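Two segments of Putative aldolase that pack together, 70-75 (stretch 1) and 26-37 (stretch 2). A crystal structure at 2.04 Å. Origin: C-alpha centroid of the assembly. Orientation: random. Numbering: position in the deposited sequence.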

# COMPACT_ATOMS: atom_id res chain seq x y z
N ASN A 70 -7.32 -10.49 -32.81
CA ASN A 70 -6.59 -11.52 -33.53
C ASN A 70 -5.52 -12.20 -32.68
O ASN A 70 -5.36 -13.42 -32.73
CB ASN A 70 -5.94 -10.89 -34.76
CG ASN A 70 -6.23 -11.66 -36.02
OD1 ASN A 70 -7.34 -12.15 -36.23
ND2 ASN A 70 -5.23 -11.76 -36.90
N ILE A 71 -4.81 -11.42 -31.88
CA ILE A 71 -3.73 -11.96 -31.05
C ILE A 71 -4.07 -12.25 -29.59
O ILE A 71 -3.32 -12.96 -28.92
CB ILE A 71 -2.49 -11.04 -31.10
CG1 ILE A 71 -2.86 -9.61 -30.70
CG2 ILE A 71 -1.88 -11.06 -32.50
CD1 ILE A 71 -1.67 -8.67 -30.57
N SER A 72 -5.18 -11.71 -29.09
CA SER A 72 -5.57 -11.96 -27.70
C SER A 72 -6.49 -13.18 -27.55
O SER A 72 -7.39 -13.40 -28.36
CB SER A 72 -6.28 -10.73 -27.11
OG SER A 72 -6.77 -11.00 -25.80
N THR A 73 -6.24 -13.98 -26.51
CA THR A 73 -7.06 -15.16 -26.24
C THR A 73 -8.05 -14.88 -25.09
O THR A 73 -8.77 -15.77 -24.65
CB THR A 73 -6.20 -16.36 -25.83
OG1 THR A 73 -5.52 -16.07 -24.60
CG2 THR A 73 -5.17 -16.68 -26.92
N LYS A 74 -8.06 -13.64 -24.61
CA LYS A 74 -8.95 -13.27 -23.50
C LYS A 74 -10.13 -12.42 -23.97
O LYS A 74 -10.23 -12.06 -25.14
CB LYS A 74 -8.16 -12.52 -22.44
CG LYS A 74 -6.90 -13.26 -22.00
CD LYS A 74 -7.23 -14.66 -21.49
CE LYS A 74 -5.99 -15.38 -20.97
NZ LYS A 74 -5.33 -14.64 -19.84
N LYS A 75 -11.05 -12.12 -23.05
CA LYS A 75 -12.20 -11.30 -23.40
C LYS A 75 -11.78 -9.83 -23.45
O LYS A 75 -10.96 -9.38 -22.66
CB LYS A 75 -13.34 -11.52 -22.41
CG LYS A 75 -14.08 -12.85 -22.65
CD LYS A 75 -15.27 -13.01 -21.74
CE LYS A 75 -16.15 -14.17 -22.16
NZ LYS A 75 -17.41 -14.22 -21.37
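Stretch 2 26-37: VDAYILAMNELP

Stretch 2 arrives as the last turns of a helix that begins earlier in the chain and then gives way to a loop, Glu 35 to Pro 37. Residues from Val 26 up to at least Met 33 are helical, with main-chain N to O bonds such as Ile 30 N to Val 26 O at 2.9 Å. Stretch 1 holds the end of another helix, Asn 70 and Ile 71. Ser 72 is the first residue to leave helical phi/psi, and the chain beyond it runs past the end of the stretch 2 helix. The two segments advance in the same general sense: Ser 72 lies nearest Ile 30 (CA to CA 6.1 Å), and Thr 73 nearest Asn 34 (CA to CA 6.0 Å). Together they bury 395 Å².

Hydrogen bonds to the main chain of stretch 1 centre on Asn 34. Its side-chain amide uses both ends. Asn 34 ND2 donates to Ile 71 O at 2.9 Å, and Asn 34 OD1 accepts from Thr 73 N at 2.9 Å. Both bonds are nearly straight, with angles of 166° and 170° at the hydrogen. The amide thus joins a carbonyl and an NH on the two sides of Ser 72, just where the helix of stretch 1 ends.

Lys 74 makes the converse contact, from a side chain of stretch 1 to the main chain of stretch 2. Its CA-to-CB bond points toward stretch 2. Lys 74 NZ donates to Met 33 O at 2.8 Å and makes a weak bond to Leu 36 O at 2.9 Å. The amine therefore meets carbonyls where the helix gives way to the loop. Within stretch 1, Lys 74 N donates to Ser 72 OG at 3.2 Å.

Apolar packing lies further back along the helix. Ile 30 points its CA-to-CB bond toward stretch 1. Ile 30 CG2 rests 3.7 Å from Ile 71 CG1 and also 3.7 Å from Ser 72 CB. The side chain of Ile 71 starts sideways, but its end comes nearer, and Ile 71 CD1 reaches 3.6 Å from Asp 27 OD1. Leu 31 is more peripheral, with Leu 31 CD2 4.3 Å from Ile 71 O.

Two waters complete the contact. One donates to Ile 30 O at 2.9 Å and to Asn 34 OD1 at 2.7 Å, and accepts from Ser 72 OG at 2.7 Å. The other donates to Asn 34 O at 2.9 Å and bonds to Thr 73 OG1 at 2.7 Å.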

# COMPACT_ATOMS: atom_id res chain seq x y z
N VAL A 26 1.73 -1.95 -26.97
CA VAL A 26 0.43 -2.58 -27.09
C VAL A 26 0.53 -4.08 -27.32
O VAL A 26 -0.18 -4.85 -26.68
CB VAL A 26 -0.40 -1.92 -28.22
CG1 VAL A 26 -1.73 -2.65 -28.40
CG2 VAL A 26 -0.66 -0.46 -27.87
N ASP A 27 1.41 -4.50 -28.23
CA ASP A 27 1.59 -5.93 -28.50
C ASP A 27 2.18 -6.67 -27.31
O ASP A 27 1.76 -7.78 -26.99
CB ASP A 27 2.47 -6.15 -29.73
CG ASP A 27 1.73 -5.89 -31.03
OD1 ASP A 27 0.49 -5.80 -31.00
OD2 ASP A 27 2.39 -5.78 -32.08
N ALA A 28 3.19 -6.07 -26.68
CA ALA A 28 3.81 -6.69 -25.51
C ALA A 28 2.72 -6.89 -24.44
O ALA A 28 2.62 -7.96 -23.83
CB ALA A 28 4.93 -5.80 -24.98
N TYR A 29 1.92 -5.85 -24.23
CA TYR A 29 0.83 -5.91 -23.25
C TYR A 29 -0.15 -7.05 -23.58
O TYR A 29 -0.35 -7.94 -22.77
CB TYR A 29 0.07 -4.58 -23.20
CG TYR A 29 -1.22 -4.62 -22.40
CD1 TYR A 29 -1.20 -4.68 -21.00
CD2 TYR A 29 -2.46 -4.63 -23.04
CE1 TYR A 29 -2.38 -4.74 -20.26
CE2 TYR A 29 -3.65 -4.69 -22.31
CZ TYR A 29 -3.61 -4.74 -20.92
OH TYR A 29 -4.78 -4.79 -20.21
N ILE A 30 -0.74 -7.01 -24.77
CA ILE A 30 -1.70 -8.04 -25.17
C ILE A 30 -1.14 -9.46 -25.04
O ILE A 30 -1.83 -10.35 -24.54
CB ILE A 30 -2.17 -7.82 -26.63
CG1 ILE A 30 -2.93 -6.49 -26.75
CG2 ILE A 30 -3.06 -8.98 -27.07
CD1 ILE A 30 -4.29 -6.47 -26.04
N LEU A 31 0.10 -9.67 -25.47
CA LEU A 31 0.70 -11.00 -25.38
C LEU A 31 0.99 -11.43 -23.94
O LEU A 31 0.87 -12.61 -23.60
CB LEU A 31 1.98 -11.07 -26.22
CG LEU A 31 1.71 -10.93 -27.73
CD1 LEU A 31 3.03 -10.86 -28.48
CD2 LEU A 31 0.87 -12.10 -28.21
N ALA A 32 1.37 -10.48 -23.09
CA ALA A 32 1.63 -10.80 -21.69
C ALA A 32 0.33 -11.22 -21.03
O ALA A 32 0.30 -12.16 -20.24
CB ALA A 32 2.21 -9.58 -20.97
N MSE A 33 -0.75 -10.51 -21.35
CA MSE A 33 -2.05 -10.83 -20.77
C MSE A 33 -2.49 -12.25 -21.15
O MSE A 33 -3.24 -12.89 -20.41
CB MSE A 33 -3.10 -9.81 -21.24
CG MSE A 33 -2.85 -8.39 -20.77
SE MSE A 33 -2.72 -8.19 -18.83
CE MSE A 33 -0.80 -7.94 -18.71
N ASN A 34 -2.03 -12.74 -22.30
CA ASN A 34 -2.37 -14.09 -22.72
C ASN A 34 -1.76 -15.11 -21.75
O ASN A 34 -2.34 -16.17 -21.52
CB ASN A 34 -1.83 -14.40 -24.12
CG ASN A 34 -2.70 -13.86 -25.24
OD1 ASN A 34 -3.82 -13.40 -25.00
ND2 ASN A 34 -2.20 -13.92 -26.47
N GLU A 35 -0.60 -14.78 -21.19
CA GLU A 35 0.07 -15.69 -20.28
C GLU A 35 -0.06 -15.39 -18.79
O GLU A 35 0.68 -15.93 -17.98
CB GLU A 35 1.56 -15.79 -20.64
CG GLU A 35 1.81 -16.31 -22.04
CD GLU A 35 3.26 -16.68 -22.28
OE1 GLU A 35 3.70 -17.72 -21.73
OE2 GLU A 35 3.96 -15.94 -23.00
N LEU A 36 -1.00 -14.51 -18.45
CA LEU A 36 -1.24 -14.16 -17.06
C LEU A 36 -2.68 -14.58 -16.74
O LEU A 36 -3.53 -14.59 -17.63
CB LEU A 36 -1.05 -12.65 -16.83
CG LEU A 36 0.38 -12.10 -16.93
CD1 LEU A 36 0.39 -10.58 -16.83
CD2 LEU A 36 1.23 -12.70 -15.83
N PRO A 37 -2.97 -14.92 -15.48
CA PRO A 37 -4.34 -15.32 -15.16
C PRO A 37 -5.33 -14.15 -15.10
O PRO A 37 -6.01 -13.95 -14.09
CB PRO A 37 -4.18 -16.05 -13.82
CG PRO A 37 -3.04 -15.31 -13.18
CD PRO A 37 -2.07 -15.14 -14.32
O HOH W 1 -4.65 -10.98 -24.21
O HOH W 2 -3.69 -17.73 -23.51